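Probable benzoylformate decarboxylase (Rhodococcus jostii, PDB 7ORX) binds thiamine diphosphate and belongs to the thiamine diphosphate-dependent enzymes, with cofactor sites built between subunits of a four-chain assembly. Local coordinates at residues C[22-27]-C[58-63]; C[50-55]-C[409-414]. One frame throughout, in Å; residues are numbered along the deposited sequence.

In the fold
Both contacts lie in the protein core, with centres about 8 Å apart, and they share helix 50-64. Contact 1 sets the C-terminal half of that helix against strand 22-25 of the same N-terminal domain; contact 2 sets its first turns against helix 409-418 of the C-terminal domain. Their chemistry follows this placement. The sheet-to-helix contact relies on aromatic rings, with Y60 still partly exposed, whereas the four touching residues of the helix pair are all buried and comprise alanine, serine and proline. Between the two, V53 packs against F24 and G25. Each reaches the same thiamine diphosphate through one end, contact 1 by N26 and P27, contact 2 by E50.

Contact 1 of 2, residues C[22-27]-C[58-63]; sequences TVFGNP and DGYSLV. With TPP (thiamine diphosphate), chain K.
F24 and Y60 make the aromatic part of this contact, and their rings meet obliquely: the centroids are 5.3 Å apart and the planes are inclined at 58°. The outer end of the phenylalanine does the touching. F24 CZ lies 3.5 Å from Y60 CG, and F24 CE1 follows at 3.9 Å from the same Y60 CG, so the root of the tyrosine lies near the plane of the F24 ring, at its edge. Having CG of Y60 anti to the backbone N (chi1 -173°) leads the ring past F24 and on toward T22, and the two aromatic side chains cross at roughly a right angle.

The topology is a beta-alpha-beta crossover. Helix 50-64 links strands 43-46 and 68-73 of a parallel sheet and passes over strand 22-25, which is hydrogen-bonded between them. F24 rises from this middle strand and also packs on M56 and A57 of the crossing helix.

Aliphatic packing is supplied by T22, whose methyl CG2 sits over one face of the tyrosine, displaced toward the rim, 4.2 Å from Y60 CZ. The polar ends draw near without bonding: T22 OG1 and Y60 OH are 3.6 Å apart, and no hydrogen bond joins the two segments.

Ligand contacts belong to the loop just past strand 22-25, where P27 O comes to 3.5 Å from C7' of thiamine diphosphate, beside N26 of the same pocket, while T380, S381 and S433 of the second subunit hydrogen-bond to the cofactor.

Contact 2 of 2, residues C[50-55]-C[409-414]; sequences EGAVLS and GLPAAV. With TPP (thiamine diphosphate), chain K.
P411 projects from helix 409-418 onto the surface that A52 and S55 form on helix 50-64. Its CB makes the closest approaches, meeting S55 CB at 3.5 Å and the carbonyl oxygen A52 O at 3.6 Å. The neighbouring ring atom, P411 CG, leans on the backbone of A52, 3.9 Å from A52 CA, with the A52 methyl slightly farther off. One residue on, the backbones themselves approach: the hydrogen on A412 CA makes a bent CA-H...O contact with S55 O (3.5 Å from A412 CA to S55 O, 136° at the hydrogen), and the methyl A412 CB also rests near that oxygen. No conventional hydrogen bond crosses between the helices.

The small side chains of A52, S55 and A412 are consistent with so close an approach. The axes of the two short segments pass 8.0 Å apart and cross at -45°, and the contact joins the N-terminal and C-terminal thiamine diphosphate-binding domains of one chain through the start of a helix from each.

The next shell fixes the pieces. With OG beside its own backbone N (chi1 -74°), S55 turns that hydroxyl to G407 O and hydrogen-bonds to it, just ahead of helix 409-418, which ties the serine to the partner domain by a polar link as well as by its CB. Helix 440-447 also touches the partner helix, A440 against P411 and L441 against L410, and A84 of helix 82-90 packs on S55.

Farther out, at the start of helix 50-64, E50 faces the cofactor: its OE2 is 2.7 Å from N1' of thiamine diphosphate, the pairing of glutamate and pyrimidine nitrogen familiar in this enzyme family. A hydrogen bond between N80 ND2 and the other oxygen, E50 OE1, helps to set the turn of the carboxylate.

Contact 1 of 2, residues C[22-27]-C[58-63]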
loop_
_atom_site.group_PDB
_atom_site.type_symbol
_atom_site.label_atom_id
_atom_site.label_comp_id
_atom_site.label_asym_id
_atom_site.label_seq_id
_atom_site.Cartn_x
_atom_site.Cartn_y
_atom_site.Cartn_z
ATOM N N THR C 22 27.922 2.442 15.034
ATOM C CA THR C 22 27.704 1.021 15.338
ATOM C C THR C 22 26.647 0.474 14.395
ATOM O O THR C 22 25.547 0.994 14.381
ATOM C CB THR C 22 27.304 0.862 16.803
ATOM O OG1 THR C 22 28.306 1.533 17.555
ATOM C CG2 THR C 22 27.190 -0.581 17.227
ATOM N N VAL C 23 26.980 -0.535 13.625
ATOM C CA VAL C 23 26.097 -1.047 12.541
ATOM C C VAL C 23 25.746 -2.525 12.835
ATOM O O VAL C 23 26.673 -3.345 12.997
ATOM C CB VAL C 23 26.820 -0.880 11.199
ATOM C CG1 VAL C 23 25.983 -1.351 10.031
ATOM C CG2 VAL C 23 27.261 0.532 11.017
ATOM N N PHE C 24 24.473 -2.868 12.916
ATOM C CA PHE C 24 24.023 -4.255 13.159
ATOM C C PHE C 24 23.634 -4.835 11.804
ATOM O O PHE C 24 22.974 -4.110 11.086
ATOM C CB PHE C 24 22.893 -4.218 14.181
ATOM C CG PHE C 24 23.302 -3.673 15.531
ATOM C CD1 PHE C 24 23.336 -2.307 15.782
ATOM C CD2 PHE C 24 23.675 -4.530 16.550
ATOM C CE1 PHE C 24 23.695 -1.828 17.034
ATOM C CE2 PHE C 24 24.038 -4.038 17.792
ATOM C CZ PHE C 24 24.046 -2.686 18.034
ATOM N N GLY C 25 24.059 -6.036 11.429
ATOM C CA GLY C 25 23.844 -6.499 10.054
ATOM C C GLY C 25 23.821 -8.016 9.945
ATOM O O GLY C 25 24.348 -8.716 10.825
ATOM N N ASN C 26 23.143 -8.519 8.927
ATOM C CA ASN C 26 23.399 -9.836 8.335
ATOM C C ASN C 26 23.569 -9.594 6.844
ATOM O O ASN C 26 22.636 -9.161 6.173
ATOM C CB ASN C 26 22.259 -10.817 8.576
ATOM C CG ASN C 26 22.589 -12.211 8.058
ATOM O OD1 ASN C 26 22.202 -12.571 6.938
ATOM N ND2 ASN C 26 23.327 -12.973 8.858
ATOM N N PRO C 27 24.761 -9.881 6.292
ATOM C CA PRO C 27 25.148 -9.443 4.957
ATOM C C PRO C 27 24.702 -10.322 3.787
ATOM O O PRO C 27 24.351 -11.452 4.042
ATOM C CB PRO C 27 26.668 -9.557 5.060
ATOM C CG PRO C 27 26.840 -10.796 5.854
ATOM C CD PRO C 27 25.802 -10.694 6.944
ATOM N N ASP C 58 17.644 -2.855 18.475
ATOM C CA ASP C 58 16.549 -2.247 19.275
ATOM C C ASP C 58 17.062 -2.081 20.712
ATOM O O ASP C 58 16.973 -0.969 21.261
ATOM C CB ASP C 58 15.263 -3.075 19.169
ATOM C CG ASP C 58 13.982 -2.302 19.508
ATOM O OD1 ASP C 58 14.060 -1.056 19.609
ATOM O OD2 ASP C 58 12.887 -2.939 19.699
ATOM N N GLY C 59 17.607 -3.149 21.299
ATOM C CA GLY C 59 18.115 -3.077 22.670
ATOM C C GLY C 59 19.179 -2.008 22.787
ATOM O O GLY C 59 19.185 -1.242 23.764
ATOM N N TYR C 60 20.075 -1.965 21.820
ATOM C CA TYR C 60 21.194 -0.995 21.829
ATOM C C TYR C 60 20.600 0.428 21.840
ATOM O O TYR C 60 21.022 1.303 22.605
ATOM C CB TYR C 60 22.095 -1.247 20.623
ATOM C CG TYR C 60 23.336 -0.411 20.646
ATOM C CD1 TYR C 60 23.345 0.844 20.075
ATOM C CD2 TYR C 60 24.492 -0.873 21.251
ATOM C CE1 TYR C 60 24.469 1.637 20.123
ATOM C CE2 TYR C 60 25.626 -0.086 21.302
ATOM C CZ TYR C 60 25.622 1.169 20.708
ATOM O OH TYR C 60 26.737 1.939 20.735
ATOM N N SER C 61 19.576 0.621 21.026
ATOM C CA SER C 61 18.889 1.908 20.886
ATOM C C SER C 61 18.176 2.312 22.177
ATOM O O SER C 61 18.215 3.477 22.555
ATOM C CB SER C 61 17.950 1.847 19.745
ATOM O OG SER C 61 17.013 2.912 19.854
ATOM N N LEU C 62 17.496 1.382 22.815
ATOM C CA LEU C 62 16.678 1.674 24.017
ATOM C C LEU C 62 17.580 2.160 25.149
ATOM O O LEU C 62 17.194 3.065 25.891
ATOM C CB LEU C 62 15.915 0.411 24.422
ATOM C CG LEU C 62 14.732 0.086 23.522
ATOM C CD1 LEU C 62 14.308 -1.368 23.644
ATOM C CD2 LEU C 62 13.585 0.984 23.864
ATOM N N VAL C 63 18.765 1.598 25.270
ATOM C CA VAL C 63 19.641 1.977 26.396
ATOM C C VAL C 63 20.207 3.364 26.132
ATOM O O VAL C 63 20.193 4.173 27.081
ATOM C CB VAL C 63 20.732 0.934 26.615
ATOM C CG1 VAL C 63 21.759 1.452 27.606
ATOM C CG2 VAL C 63 20.152 -0.409 27.049
HETATM N "N1'" TPP K . 20.042 -13.588 4.673
HETATM C "C2'" TPP K . 19.038 -14.195 4.026
HETATM C CM2 TPP K . 17.744 -14.371 4.750
HETATM N "N3'" TPP K . 19.097 -14.651 2.774
HETATM C "C4'" TPP K . 20.254 -14.493 2.112
HETATM N "N4'" TPP K . 20.292 -14.945 0.846
HETATM C "C5'" TPP K . 21.376 -13.882 2.715
HETATM C "C6'" TPP K . 21.200 -13.437 4.011
HETATM C "C7'" TPP K . 22.685 -13.708 1.982
HETATM N N3 TPP K . 23.367 -14.985 1.721
HETATM C C2 TPP K . 23.217 -15.656 0.580
HETATM S S1 TPP K . 24.546 -16.685 0.308
HETATM C C5 TPP K . 24.957 -16.574 1.995
HETATM C C4 TPP K . 24.250 -15.601 2.617
HETATM C CM4 TPP K . 24.361 -15.200 4.058
HETATM C C6 TPP K . 25.968 -17.510 2.608
HETATM C C7 TPP K . 25.340 -18.715 3.293
HETATM O O7 TPP K . 26.394 -19.540 3.870
HETATM P PA TPP K . 26.336 -21.151 3.774
HETATM O O1A TPP K . 24.922 -21.613 3.882
HETATM O O2A TPP K . 27.400 -21.557 4.735
HETATM O O3A TPP K . 26.766 -21.520 2.280
HETATM P PB TPP K . 28.211 -21.623 1.607
HETATM O O1B TPP K . 28.234 -22.900 0.785
HETATM O O2B TPP K . 28.317 -20.394 0.754
HETATM O O3B TPP K . 29.195 -21.635 2.749
#

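Contact 2 of 2, residues C[50-55]-C[409-414]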
loop_
_atom_site.group_PDB
_atom_site.type_symbol
_atom_site.label_atom_id
_atom_site.label_comp_id
_atom_site.label_asym_id
_atom_site.label_seq_id
_atom_site.Cartn_x
_atom_site.Cartn_y
_atom_site.Cartn_z
ATOM N N GLU C 50 18.065 -12.138 10.885
ATOM C CA GLU C 50 17.792 -10.683 10.750
ATOM C C GLU C 50 16.933 -10.220 11.918
ATOM O O GLU C 50 17.080 -9.073 12.338
ATOM C CB GLU C 50 17.115 -10.410 9.417
ATOM C CG GLU C 50 18.032 -10.646 8.239
ATOM C CD GLU C 50 18.221 -12.081 7.726
ATOM O OE1 GLU C 50 17.645 -13.064 8.333
ATOM O OE2 GLU C 50 18.967 -12.246 6.700
ATOM N N GLY C 51 16.046 -11.076 12.409
ATOM C CA GLY C 51 15.219 -10.762 13.590
ATOM C C GLY C 51 16.067 -10.532 14.832
ATOM O O GLY C 51 15.795 -9.584 15.606
ATOM N N ALA C 52 17.096 -11.340 15.001
ATOM C CA ALA C 52 18.099 -11.168 16.064
ATOM C C ALA C 52 18.854 -9.858 15.836
ATOM O O ALA C 52 18.961 -9.073 16.791
ATOM C CB ALA C 52 19.022 -12.366 16.076
ATOM N N VAL C 53 19.345 -9.630 14.613
ATOM C CA VAL C 53 20.082 -8.382 14.266
ATOM C C VAL C 53 19.257 -7.183 14.729
ATOM O O VAL C 53 19.747 -6.249 15.351
ATOM C CB VAL C 53 20.284 -8.305 12.750
ATOM C CG1 VAL C 53 20.628 -6.900 12.277
ATOM C CG2 VAL C 53 21.302 -9.318 12.281
ATOM N N LEU C 54 18.000 -7.221 14.382
ATOM C CA LEU C 54 17.197 -6.011 14.489
ATOM C C LEU C 54 16.807 -5.827 15.952
ATOM O O LEU C 54 16.877 -4.680 16.448
ATOM C CB LEU C 54 16.022 -6.166 13.540
ATOM C CG LEU C 54 15.313 -4.852 13.352
ATOM C CD1 LEU C 54 15.108 -4.594 11.877
ATOM C CD2 LEU C 54 14.030 -4.844 14.190
ATOM N N SER C 55 16.471 -6.913 16.636
ATOM C CA SER C 55 16.185 -6.877 18.094
ATOM C C SER C 55 17.432 -6.460 18.892
ATOM O O SER C 55 17.259 -5.710 19.866
ATOM C CB SER C 55 15.670 -8.196 18.561
ATOM O OG SER C 55 14.334 -8.405 18.143
ATOM N N GLY C 409 13.628 -10.478 23.546
ATOM C CA GLY C 409 14.391 -10.522 24.812
ATOM C C GLY C 409 15.839 -10.950 24.665
ATOM O O GLY C 409 16.743 -10.151 24.994
ATOM N N LEU C 410 16.094 -12.156 24.188
ATOM C CA LEU C 410 17.492 -12.639 24.124
ATOM C C LEU C 410 18.342 -11.634 23.364
ATOM O O LEU C 410 19.340 -11.157 23.894
ATOM C CB LEU C 410 17.552 -14.035 23.497
ATOM C CG LEU C 410 18.529 -14.934 24.235
ATOM C CD1 LEU C 410 18.306 -16.410 23.925
ATOM C CD2 LEU C 410 19.940 -14.500 23.921
ATOM N N PRO C 411 17.985 -11.285 22.110
ATOM C CA PRO C 411 18.764 -10.333 21.336
ATOM C C PRO C 411 18.802 -8.949 21.984
ATOM O O PRO C 411 19.843 -8.366 22.004
ATOM C CB PRO C 411 18.037 -10.291 19.996
ATOM C CG PRO C 411 17.383 -11.632 19.912
ATOM C CD PRO C 411 16.863 -11.817 21.324
ATOM N N ALA C 412 17.700 -8.437 22.503
ATOM C CA ALA C 412 17.719 -7.062 23.041
ATOM C C ALA C 412 18.669 -7.053 24.220
ATOM O O ALA C 412 19.312 -6.041 24.405
ATOM C CB ALA C 412 16.359 -6.575 23.435
ATOM N N ALA C 413 18.774 -8.139 24.965
ATOM C CA ALA C 413 19.669 -8.198 26.137
ATOM C C ALA C 413 21.097 -8.019 25.657
ATOM O O ALA C 413 21.850 -7.225 26.240
ATOM C CB ALA C 413 19.540 -9.528 26.855
ATOM N N VAL C 414 21.465 -8.770 24.627
ATOM C CA VAL C 414 22.834 -8.733 24.044
ATOM C C VAL C 414 23.078 -7.296 23.603
ATOM O O VAL C 414 24.107 -6.749 23.937
ATOM C CB VAL C 414 22.950 -9.709 22.868
ATOM C CG1 VAL C 414 24.194 -9.478 22.060
ATOM C CG2 VAL C 414 22.855 -11.157 23.328
HETATM N "N1'" TPP K . 20.042 -13.588 4.673
HETATM C "C2'" TPP K . 19.038 -14.195 4.026
HETATM C CM2 TPP K . 17.744 -14.371 4.750
HETATM N "N3'" TPP K . 19.097 -14.651 2.774
HETATM C "C4'" TPP K . 20.254 -14.493 2.112
HETATM N "N4'" TPP K . 20.292 -14.945 0.846
HETATM C "C5'" TPP K . 21.376 -13.882 2.715
HETATM C "C6'" TPP K . 21.200 -13.437 4.011
HETATM C "C7'" TPP K . 22.685 -13.708 1.982
HETATM N N3 TPP K . 23.367 -14.985 1.721
HETATM C C2 TPP K . 23.217 -15.656 0.580
HETATM S S1 TPP K . 24.546 -16.685 0.308
HETATM C C5 TPP K . 24.957 -16.574 1.995
HETATM C C4 TPP K . 24.250 -15.601 2.617
HETATM C CM4 TPP K . 24.361 -15.200 4.058
HETATM C C6 TPP K . 25.968 -17.510 2.608
HETATM C C7 TPP K . 25.340 -18.715 3.293
HETATM O O7 TPP K . 26.394 -19.540 3.870
HETATM P PA TPP K . 26.336 -21.151 3.774
HETATM O O1A TPP K . 24.922 -21.613 3.882
HETATM O O2A TPP K . 27.400 -21.557 4.735
HETATM O O3A TPP K . 26.766 -21.520 2.280
HETATM P PB TPP K . 28.211 -21.623 1.607
HETATM O O1B TPP K . 28.234 -22.900 0.785
HETATM O O2B TPP K . 28.317 -20.394 0.754
HETATM O O3B TPP K . 29.195 -21.635 2.749
#